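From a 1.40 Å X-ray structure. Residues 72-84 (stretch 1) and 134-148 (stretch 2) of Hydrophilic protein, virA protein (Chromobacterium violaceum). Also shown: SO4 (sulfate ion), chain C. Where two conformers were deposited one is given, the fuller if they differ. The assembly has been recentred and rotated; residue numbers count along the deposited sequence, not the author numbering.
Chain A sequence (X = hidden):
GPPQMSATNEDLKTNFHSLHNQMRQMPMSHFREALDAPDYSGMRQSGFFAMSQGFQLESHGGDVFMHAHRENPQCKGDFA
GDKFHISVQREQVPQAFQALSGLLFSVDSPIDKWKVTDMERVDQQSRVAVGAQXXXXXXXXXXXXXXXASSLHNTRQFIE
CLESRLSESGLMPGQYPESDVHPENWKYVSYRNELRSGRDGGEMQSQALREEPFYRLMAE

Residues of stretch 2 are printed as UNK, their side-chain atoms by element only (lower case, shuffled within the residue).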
ATOM      1  N   ASN A  72       8.493 -15.324  -3.492  1.00  9.18           N
ATOM      2  CA  ASN A  72       7.573 -16.251  -2.829  1.00  9.07           C
ATOM      3  C   ASN A  72       6.564 -15.462  -1.993  1.00 10.34           C
ATOM      4  O   ASN A  72       6.871 -15.033  -0.878  1.00 11.21           O
ATOM      5  CB  ASN A  72       8.335 -17.248  -1.946  1.00 10.35           C
ATOM      6  CG  ASN A  72       9.076 -18.287  -2.758  1.00 10.35           C
ATOM      7  OD1 ASN A  72       8.465 -19.070  -3.485  1.00 11.89           O
ATOM      8  ND2 ASN A  72      10.390 -18.303  -2.632  1.00 10.80           N
ATOM      9  N   PRO A  73       5.359 -15.253  -2.536  1.00 10.55           N
ATOM     10  CA  PRO A  73       4.411 -14.390  -1.826  1.00 10.30           C
ATOM     11  C   PRO A  73       3.956 -14.988  -0.499  1.00  8.85           C
ATOM     12  O   PRO A  73       3.815 -16.207  -0.375  1.00 14.50           O
ATOM     13  CB  PRO A  73       3.220 -14.311  -2.789  1.00 14.89           C
ATOM     14  CG  PRO A  73       3.778 -14.653  -4.128  1.00 23.11           C
ATOM     15  CD  PRO A  73       4.857 -15.661  -3.859  1.00 14.73           C
ATOM     16  N   GLN A  74       3.759 -14.130   0.495  1.00  6.84           N
ATOM     17  CA  GLN A  74       3.187 -14.554   1.763  0.50  7.91           C
ATOM     18  C   GLN A  74       1.658 -14.622   1.733  1.00 10.24           C
ATOM     19  O   GLN A  74       1.057 -15.376   2.493  1.00 13.06           O
ATOM     20  CB  GLN A  74       3.643 -13.615   2.880  0.50  9.23           C
ATOM     21  CG  GLN A  74       5.119 -13.755   3.193  0.50 10.48           C
ATOM     22  CD  GLN A  74       5.425 -15.053   3.901  0.50 11.49           C
ATOM     23  OE1 GLN A  74       6.300 -15.808   3.487  0.50 15.09           O
ATOM     24  NE2 GLN A  74       4.692 -15.327   4.969  0.50 14.83           N
ATOM     25  N   CYS A  75       1.035 -13.822   0.872  1.00  8.61           N
ATOM     26  CA  CYS A  75      -0.423 -13.840   0.740  1.00  8.22           C
ATOM     27  C   CYS A  75      -0.803 -14.713  -0.441  1.00  9.78           C
ATOM     28  O   CYS A  75      -0.322 -14.505  -1.560  1.00 11.19           O
ATOM     29  CB  CYS A  75      -0.979 -12.420   0.574  1.00 10.90           C
ATOM     30  SG  CYS A  75      -0.807 -11.427   2.071  1.00 16.16           S
ATOM     31  N   LYS A  76      -1.655 -15.707  -0.188  1.00  9.46           N
ATOM     32  CA  LYS A  76      -1.938 -16.725  -1.207  1.00 10.82           C
ATOM     33  C   LYS A  76      -3.225 -16.465  -1.989  1.00 12.27           C
ATOM     34  O   LYS A  76      -3.579 -17.220  -2.895  1.00 13.19           O
ATOM     35  CB  LYS A  76      -2.001 -18.112  -0.570  1.00 12.76           C
ATOM     36  CG  LYS A  76      -0.801 -18.469   0.285  1.00 16.77           C
ATOM     37  CD  LYS A  76       0.472 -18.389  -0.542  1.00 27.00           C
ATOM     38  CE  LYS A  76       1.657 -18.998   0.196  1.00 36.44           C
ATOM     39  NZ  LYS A  76       2.913 -18.895  -0.601  1.00 43.57           N
ATOM     40  N   GLY A  77      -3.922 -15.398  -1.628  1.00  8.69           N
ATOM     41  CA  GLY A  77      -5.174 -15.070  -2.285  1.00 10.55           C
ATOM     42  C   GLY A  77      -4.996 -14.227  -3.532  1.00 12.12           C
ATOM     43  O   GLY A  77      -3.919 -13.675  -3.784  1.00 13.48           O
ATOM     44  N   ASP A  78      -6.052 -14.147  -4.336  1.00 10.22           N
ATOM     45  CA  ASP A  78      -6.045 -13.311  -5.528  1.00 10.25           C
ATOM     46  C   ASP A  78      -6.292 -11.852  -5.159  1.00 11.83           C
ATOM     47  O   ASP A  78      -7.135 -11.552  -4.310  1.00 10.66           O
ATOM     48  CB  ASP A  78      -7.139 -13.753  -6.500  1.00 11.10           C
ATOM     49  CG  ASP A  78      -6.865 -15.109  -7.117  1.00 18.98           C
ATOM     50  OD1 ASP A  78      -5.689 -15.538  -7.122  1.00 23.21           O
ATOM     51  OD2 ASP A  78      -7.827 -15.724  -7.619  1.00 27.80           O
ATOM     52  N   PHE A  79      -5.572 -10.945  -5.811  1.00 12.48           N
ATOM     53  CA  PHE A  79      -5.803  -9.513  -5.642  1.00  8.60           C
ATOM     54  C   PHE A  79      -7.279  -9.187  -5.785  1.00 10.06           C
ATOM     55  O   PHE A  79      -7.938  -9.647  -6.730  1.00 11.58           O
ATOM     56  CB  PHE A  79      -4.997  -8.750  -6.687  1.00  9.84           C
ATOM     57  CG  PHE A  79      -5.098  -7.255  -6.581  1.00  9.24           C
ATOM     58  CD1 PHE A  79      -4.726  -6.585  -5.418  1.00  7.49           C
ATOM     59  CD2 PHE A  79      -5.516  -6.514  -7.674  1.00 10.12           C
ATOM     60  CE1 PHE A  79      -4.780  -5.204  -5.354  1.00  7.29           C
ATOM     61  CE2 PHE A  79      -5.594  -5.136  -7.614  1.00  7.58           C
ATOM     62  CZ  PHE A  79      -5.224  -4.471  -6.455  1.00  6.30           C
ATOM     63  N   ALA A  80      -7.791  -8.401  -4.840  1.00  7.47           N
ATOM     64  CA  ALA A  80      -9.205  -8.069  -4.782  1.00 10.47           C
ATOM     65  C   ALA A  80      -9.423  -6.562  -4.880  1.00  7.93           C
ATOM     66  O   ALA A  80     -10.484  -6.044  -4.513  1.00  6.61           O
ATOM     67  CB  ALA A  80      -9.822  -8.640  -3.502  1.00 10.29           C
ATOM     68  N   GLY A  81      -8.415  -5.856  -5.396  1.00  7.42           N
ATOM     69  CA  GLY A  81      -8.546  -4.436  -5.681  1.00  6.70           C
ATOM     70  C   GLY A  81      -8.075  -3.472  -4.611  1.00  4.20           C
ATOM     71  O   GLY A  81      -7.974  -2.284  -4.876  1.00  5.40           O
ATOM     72  N   ASP A  82      -7.790  -3.962  -3.405  1.00  5.75           N
ATOM     73  CA  ASP A  82      -7.428  -3.049  -2.323  1.00  3.03           C
ATOM     74  C   ASP A  82      -6.003  -2.536  -2.468  1.00  3.72           C
ATOM     75  O   ASP A  82      -5.052  -3.321  -2.617  1.00  5.13           O
ATOM     76  CB  ASP A  82      -7.658  -3.728  -0.973  1.00  3.81           C
ATOM     77  CG  ASP A  82      -9.097  -4.126  -0.785  1.00  5.41           C
ATOM     78  OD1 ASP A  82      -9.966  -3.256  -0.951  1.00  6.62           O
ATOM     79  OD2 ASP A  82      -9.374  -5.311  -0.484  1.00  7.64           O
ATOM     80  N   LYS A  83      -5.840  -1.219  -2.462  1.00  3.47           N
ATOM     81  CA  LYS A  83      -4.506  -0.650  -2.590  1.00  3.36           C
ATOM     82  C   LYS A  83      -4.374   0.615  -1.764  1.00  5.20           C
ATOM     83  O   LYS A  83      -5.347   1.345  -1.506  1.00  5.01           O
ATOM     84  CB  LYS A  83      -4.158  -0.398  -4.062  1.00  5.53           C
ATOM     85  CG  LYS A  83      -4.920   0.748  -4.701  1.00  6.91           C
ATOM     86  CD  LYS A  83      -4.976   0.614  -6.250  1.00  7.46           C
ATOM     87  CE  LYS A  83      -3.605   0.675  -6.883  1.00  7.70           C
ATOM     88  NZ  LYS A  83      -3.701   0.454  -8.360  1.00  7.26           N
ATOM     89  N   PHE A  84      -3.142   0.876  -1.346  1.00  4.73           N
ATOM     90  CA  PHE A  84      -2.811   2.122  -0.681  1.00  3.65           C
ATOM     91  C   PHE A  84      -1.853   2.935  -1.513  1.00  4.69           C
ATOM     92  O   PHE A  84      -1.023   2.387  -2.239  1.00  5.88           O
ATOM     93  CB  PHE A  84      -2.107   1.867   0.661  1.00  4.28           C
ATOM     94  CG  PHE A  84      -2.926   1.110   1.654  1.00  4.78           C
ATOM     95  CD1 PHE A  84      -2.599  -0.200   1.991  1.00  5.66           C
ATOM     96  CD2 PHE A  84      -3.979   1.724   2.311  1.00  5.47           C
ATOM     97  CE1 PHE A  84      -3.336  -0.904   2.945  1.00  5.01           C
ATOM     98  CE2 PHE A  84      -4.728   1.037   3.267  1.00  6.38           C
ATOM     99  CZ  PHE A  84      -4.400  -0.288   3.573  1.00  4.85           C
ATOM    100  N   UNK A 134       4.205   6.182  -3.786  1.00  5.18           N
ATOM    101  CA  UNK A 134       4.288   4.752  -3.497  1.00  3.52           C
ATOM    102  C   UNK A 134       2.908   4.148  -3.647  1.00  4.18           C
ATOM    103  O   UNK A 134       1.922   4.742  -3.201  1.00  5.71           O
ATOM    104  c   UNK A 134       8.626   6.089  -1.110  1.00  8.05           C
ATOM    105  c   UNK A 134       6.129   5.039  -1.731  1.00  4.25           C
ATOM    106  c   UNK A 134       4.762   4.479  -2.055  1.00  5.66           C
ATOM    107  c   UNK A 134       7.544   6.923  -1.235  1.00  7.96           C
ATOM    108  c   UNK A 134       7.226   4.201  -1.599  1.00  6.91           C
ATOM    109  c   UNK A 134       6.295   6.398  -1.528  1.00  7.63           C
ATOM    110  c   UNK A 134       8.490   4.729  -1.293  1.00  8.12           C
ATOM    111  N   UNK A 135       2.831   2.981  -4.272  1.00  5.05           N
ATOM    112  CA  UNK A 135       1.587   2.225  -4.375  1.00  4.73           C
ATOM    113  C   UNK A 135       1.808   0.848  -3.761  1.00  5.05           C
ATOM    114  O   UNK A 135       2.747   0.156  -4.128  1.00  5.29           O
ATOM    115  c   UNK A 135       1.180   2.089  -5.844  1.00  6.57           C
ATOM    116  o   UNK A 135       0.993   3.398  -6.408  1.00  7.70           O
ATOM    117  c   UNK A 135      -0.116   1.286  -5.963  1.00  8.87           C
ATOM    118  N   UNK A 136       0.961   0.476  -2.805  1.00  4.52           N
ATOM    119  CA  UNK A 136       1.046  -0.808  -2.113  0.50  4.81           C
ATOM    120  C   UNK A 136      -0.163  -1.649  -2.479  1.00  5.11           C
ATOM    121  O   UNK A 136      -1.303  -1.198  -2.305  1.00  5.94           O
ATOM    122  c   UNK A 136       1.679   0.551   1.533  0.50  7.10           C
ATOM    123  c   UNK A 136       1.919   0.470   0.031  0.50  6.71           C
ATOM    124  c   UNK A 136       3.373   0.161  -0.244  0.50  9.65           C
ATOM    125  c   UNK A 136       1.030  -0.606  -0.589  0.50  3.72           C
ATOM    126  N   UNK A 137       0.066  -2.867  -2.957  1.00  4.12           N
ATOM    127  CA  UNK A 137      -1.013  -3.767  -3.349  1.00  5.25           C
ATOM    128  C   UNK A 137      -1.310  -4.762  -2.245  1.00  6.01           C
ATOM    129  O   UNK A 137      -0.436  -5.542  -1.853  1.00  8.61           O
ATOM    130  c   UNK A 137       1.159  -2.215  -7.056  1.00 11.08           C
ATOM    131  o   UNK A 137       0.504  -0.926  -8.887  1.00 14.39           O
ATOM    132  c   UNK A 137      -1.402  -3.112  -6.602  1.00  8.01           C
ATOM    133  c   UNK A 137       0.892  -3.075  -6.021  1.00  8.03           C
ATOM    134  c   UNK A 137      -0.642  -4.499  -4.640  1.00  5.33           C
ATOM    135  c   UNK A 137      -1.141  -2.239  -7.668  1.00  8.62           C
ATOM    136  c   UNK A 137       0.154  -1.788  -7.868  1.00 10.77           C
ATOM    137  c   UNK A 137      -0.377  -3.554  -5.785  1.00  5.95           C
ATOM    138  N   UNK A 138      -2.537  -4.727  -1.726  1.00  5.58           N
ATOM    139  CA  UNK A 138      -2.945  -5.612  -0.650  1.00  6.72           C
ATOM    140  C   UNK A 138      -3.601  -6.828  -1.289  1.00  5.63           C
ATOM    141  O   UNK A 138      -4.347  -6.694  -2.264  1.00  8.10           O
ATOM    142  c   UNK A 138      -4.232  -5.820   1.483  1.00 11.09           C
ATOM    143  c   UNK A 138      -3.412  -3.570   0.732  1.00  8.58           C
ATOM    144  c   UNK A 138      -3.952  -4.920   0.280  1.00  6.25           C
ATOM    145  N   UNK A 139      -3.301  -8.010  -0.764  1.00  7.35           N
ATOM    146  CA  UNK A 139      -3.950  -9.245  -1.226  1.00  9.95           C
ATOM    147  C   UNK A 139      -4.483  -9.994  -0.016  1.00  7.86           C
ATOM    148  O   UNK A 139      -3.834 -10.016   1.018  1.00  8.56           O
ATOM    149  c   UNK A 139      -0.986 -11.707  -3.516  1.00 16.60           C
ATOM    150  c   UNK A 139      -2.289  -9.548  -3.174  1.00 11.92           C
ATOM    151  n   UNK A 139       0.386 -12.324  -3.581  1.00 19.98           N
ATOM    152  c   UNK A 139      -0.922 -10.184  -3.420  1.00 15.24           C
ATOM    153  c   UNK A 139      -2.933 -10.144  -1.929  1.00 11.20           C
ATOM    154  N   UNK A 140      -5.665 -10.620  -0.151  1.00  7.96           N
ATOM    155  CA  UNK A 140      -6.099 -11.522   0.921  1.00  7.96           C
ATOM    156  C   UNK A 140      -5.050 -12.618   1.109  1.00  7.83           C
ATOM    157  O   UNK A 140      -4.430 -13.057   0.134  1.00  9.35           O
ATOM    158  c   UNK A 140      -7.404 -12.145   0.400  1.00 10.36           C
ATOM    159  c   UNK A 140      -7.683 -11.531  -0.896  1.00 12.77           C
ATOM    160  c   UNK A 140      -6.565 -10.621  -1.311  1.00 11.33           C
ATOM    161  N   UNK A 141      -4.851 -13.037   2.354  1.00  7.29           N
ATOM    162  CA  UNK A 141      -3.799 -13.990   2.689  1.00  7.20           C
ATOM    163  C   UNK A 141      -4.134 -15.447   2.425  1.00  9.75           C
ATOM    164  O   UNK A 141      -3.235 -16.243   2.138  1.00  8.76           O
ATOM    165  c   UNK A 141      -3.350 -13.821   4.147  1.00  7.71           C
ATOM    166  c   UNK A 141      -4.492 -13.946   5.137  1.00  8.73           C
ATOM    167  o   UNK A 141      -5.544 -13.307   4.926  1.00 10.06           O
ATOM    168  o   UNK A 141      -4.321 -14.652   6.156  1.00 11.39           O
ATOM    169  N   UNK A 142      -5.411 -15.808   2.529  1.00  9.59           N
ATOM    170  CA  UNK A 142      -5.804 -17.214   2.403  1.00  7.04           C
ATOM    171  C   UNK A 142      -5.985 -17.632   0.947  1.00  6.85           C
ATOM    172  O   UNK A 142      -6.293 -16.809   0.085  1.00  8.39           O
ATOM    173  c   UNK A 142      -6.927 -17.117   4.690  1.00  9.74           C
ATOM    174  o   UNK A 142      -8.965 -16.310   5.634  1.00 24.58           O
ATOM    175  c   UNK A 142      -8.218 -17.272   5.456  1.00 19.31           C
ATOM    176  n   UNK A 142      -8.499 -18.490   5.901  1.00 24.92           N
ATOM    177  c   UNK A 142      -7.069 -17.494   3.217  1.00 10.71           C
ATOM    178  N   UNK A 143      -5.771 -18.914   0.677  1.00  9.37           N
ATOM    179  CA  UNK A 143      -5.847 -19.422  -0.684  1.00 10.50           C
ATOM    180  C   UNK A 143      -7.235 -19.225  -1.300  1.00 11.23           C
ATOM    181  O   UNK A 143      -7.370 -19.106  -2.516  1.00 13.97           O
ATOM    182  o   UNK A 143      -2.649 -23.000   0.396  1.00 49.28           O
ATOM    183  c   UNK A 143      -5.451 -20.903  -0.706  1.00 17.57           C
ATOM    184  c   UNK A 143      -3.648 -22.618  -0.254  1.00 44.97           C
ATOM    185  c   UNK A 143      -4.040 -21.154  -0.188  1.00 27.48           C
ATOM    186  o   UNK A 143      -4.340 -23.383  -0.960  1.00 48.41           O
ATOM    187  N   UNK A 144      -8.254 -19.163  -0.444  1.00  8.46           N
ATOM    188  CA  UNK A 144      -9.634 -18.905  -0.892  1.00  8.32           C
ATOM    189  C   UNK A 144      -9.948 -17.424  -1.110  1.00  9.00           C
ATOM    190  O   UNK A 144     -11.099 -17.048  -1.318  1.00  9.59           O
ATOM    191  c   UNK A 144     -10.617 -18.884   1.449  1.00 10.22           C
ATOM    192  n   UNK A 144     -11.454 -19.390   2.344  1.00 11.14           N
ATOM    193  o   UNK A 144      -9.852 -17.944   1.705  1.00  8.51           O
ATOM    194  c   UNK A 144     -10.647 -19.519   0.072  1.00  8.37           C
ATOM    195  N   UNK A 145      -8.906 -16.593  -1.061  1.00  7.78           N
ATOM    196  CA  UNK A 145      -9.006 -15.160  -1.314  1.00  8.43           C
ATOM    197  C   UNK A 145      -9.836 -14.445  -0.252  1.00  7.26           C
ATOM    198  O   UNK A 145     -10.397 -13.382  -0.498  1.00 11.19           O
ATOM    199  c   UNK A 145      -9.515 -14.849  -2.734  1.00  9.15           C
ATOM    200  o   UNK A 145      -8.593 -15.260  -3.736  1.00  9.52           O
ATOM    201  N   UNK A 146      -9.891 -15.019   0.941  1.00  7.38           N
ATOM    202  CA  UNK A 146     -10.519 -14.335   2.055  1.00  7.37           C
ATOM    203  C   UNK A 146      -9.439 -13.731   2.948  1.00  8.48           C
ATOM    204  O   UNK A 146      -8.374 -14.330   3.140  1.00 10.82           O
ATOM    205  c   UNK A 146     -13.404 -16.799   2.788  1.00 13.90           C
ATOM    206  o   UNK A 146     -13.054 -17.231   3.882  1.00 14.30           O
ATOM    207  n   UNK A 146     -14.561 -17.133   2.220  1.00 17.03           N
ATOM    208  c   UNK A 146     -11.391 -15.291   2.859  1.00  9.04           C
ATOM    209  c   UNK A 146     -12.524 -15.858   2.016  1.00  9.22           C
ATOM    210  N   UNK A 147      -9.718 -12.554   3.497  1.00  6.41           N
ATOM    211  CA  UNK A 147      -8.835 -11.951   4.489  1.00  5.55           C
ATOM    212  C   UNK A 147      -9.054 -12.588   5.863  1.00  7.41           C
ATOM    213  O   UNK A 147     -10.178 -12.678   6.338  1.00  9.62           O
ATOM    214  c   UNK A 147      -9.149 -10.456   4.631  1.00  6.34           C
ATOM    215  c   UNK A 147      -6.991  -8.380   2.288  1.00  9.82           C
ATOM    216  o   UNK A 147      -7.592  -7.031   0.373  1.00  9.80           O
ATOM    217  c   UNK A 147      -9.256  -8.204   1.565  1.00  8.11           C
ATOM    218  c   UNK A 147      -7.928  -7.880   1.417  1.00  7.57           C
ATOM    219  c   UNK A 147      -7.388  -9.212   3.321  1.00  8.46           C
ATOM    220  c   UNK A 147      -8.717  -9.566   3.489  1.00  5.66           C
ATOM    221  c   UNK A 147      -9.647  -9.028   2.604  1.00  6.85           C
ATOM    222  N   UNK A 148      -7.975 -12.985   6.530  1.00  7.34           N
ATOM    223  CA  UNK A 148      -8.087 -13.396   7.926  1.00  6.55           C
ATOM    224  C   UNK A 148      -8.009 -12.181   8.855  1.00  6.13           C
ATOM    225  O   UNK A 148      -7.449 -11.148   8.480  1.00  6.64           O
ATOM    226  c   UNK A 148      -6.973 -14.389   8.287  1.00  9.72           C
ATOM    227  o   UNK A 148      -5.706 -13.753   8.333  1.00  8.93           O
TER
HETATM  228  S   SO4 C   1      -3.901   3.921  -9.110  1.00  5.93           S
HETATM  229  O1  SO4 C   1      -4.776   4.719  -8.226  1.00  6.69           O
HETATM  230  O2  SO4 C   1      -4.642   2.794  -9.656  1.00  5.51           O
HETATM  231  O3  SO4 C   1      -3.436   4.764 -10.197  1.00  7.59           O
HETATM  232  O4  SO4 C   1      -2.766   3.401  -8.343  1.00  6.28           O
HETATM  233  O   HOH W   1      -5.414 -18.279  -4.909  1.00 36.31           O
HETATM  234  O   HOH W   2      -7.079  -6.851  -2.525  1.00  7.56           O
HETATM  235  O   HOH W   3      -1.356   0.442  -9.834  1.00 16.68           O

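Position 134 carries one carbon and then a ring of six carbons with no heteroatom, which is phenylalanine: Phe134. The ring leads away from stretch 1. At 135, one carbon bears one oxygen and one carbon, a beta-branched hydroxyl: Thr135. Its methyl CG2 lies 3.7 Å from Lys83 CE, and its CA is 3.4 Å from Phe84 O, a CA-H...O contact.

Position 136 has four carbons forked at the second, hence Leu136. Its backbone makes a reciprocal pair with one residue opposite: Leu136 N donates to Phe84 O (2.8 Å, 173°) and Phe84 N to Leu136 O (2.9 Å, 162°). CD1 of Leu136 packs 4.1 Å from Phe84 CB on the sheet face the two side chains share.

Position 137 shows one carbon, a six-carbon ring and a terminal oxygen: Tyr137. Its ring edge is directed at the face of the Phe79 ring, with centroids 6.0 Å apart and planes at 72°. Water 3 lies 2.5 Å from Tyr137 OH and accepts from Lys83 NZ at 2.8 Å; the same NZ donates to sulfate O2 at 2.8 Å.

Three carbons, two of them on the first, identify 138 as Val138. CG2 of Val138 reaches Phe84 CE1 at 3.5 Å, while Val138 N donates to Asp82 O (3.0 Å, 157°).

Position 139 is four carbons in a row ending in nitrogen: Lys139. Its NZ donates to Cys75 O at 3.1 Å. Lys139 has more of its area covered by the other stretch (100 Å²) than any other residue, just ahead of Phe84 (98 Å²).

At 140 three carbons close a ring onto the backbone nitrogen: Pro140. CD of Pro140 lies 3.2 Å from Asp78 O, and Pro140 O accepts from Gly77 N at 3.0 Å.

Position 141 has two carbons, the second with two oxygens: Asp141. Its backbone O accepts from Lys76 N (2.9 Å, 164°), while the carboxylate turns to its own stretch.

Three carbons ending in one oxygen and one nitrogen make 142 Gln142; its backbone O lies 3.1 Å from Gly77 CA. Position 143, three carbons with two terminal oxygens, is Glu143, whose CG is 3.7 Å from Lys76 CB. Position 144 has two carbons, the second carrying one oxygen and one nitrogen, and does not touch stretch 1: Asn144.

One carbon and one oxygen at 145 mean Ser145: OG accepts from Asp78 N (2.8 Å, 166°). Position 146, three carbons with one oxygen and one nitrogen, is Gln146, which points away. At 147 a six-carbon ring bearing oxygen is Tyr147, whose OH donates to Asp82 OD2 at 2.6 Å. One carbon and one oxygen at 148 give Ser148; its OG donates to Asp141 OD2 at 2.7 Å.

The contact joins a short antiparallel ladder to a loop clasp. Around Gly77 the fit is tight: an ideal CB would lie 2.5 Å from Pro140 O. Water 2 bridges the two stretches beside the ladder, accepting from Ala80 N (2.9 Å) and Asp82 N (3.1 Å) and donating to Val138 O (2.7 Å) and Tyr147 OH (2.9 Å).

Stretch 2 134-148: FTLYVKPDQENSQYS
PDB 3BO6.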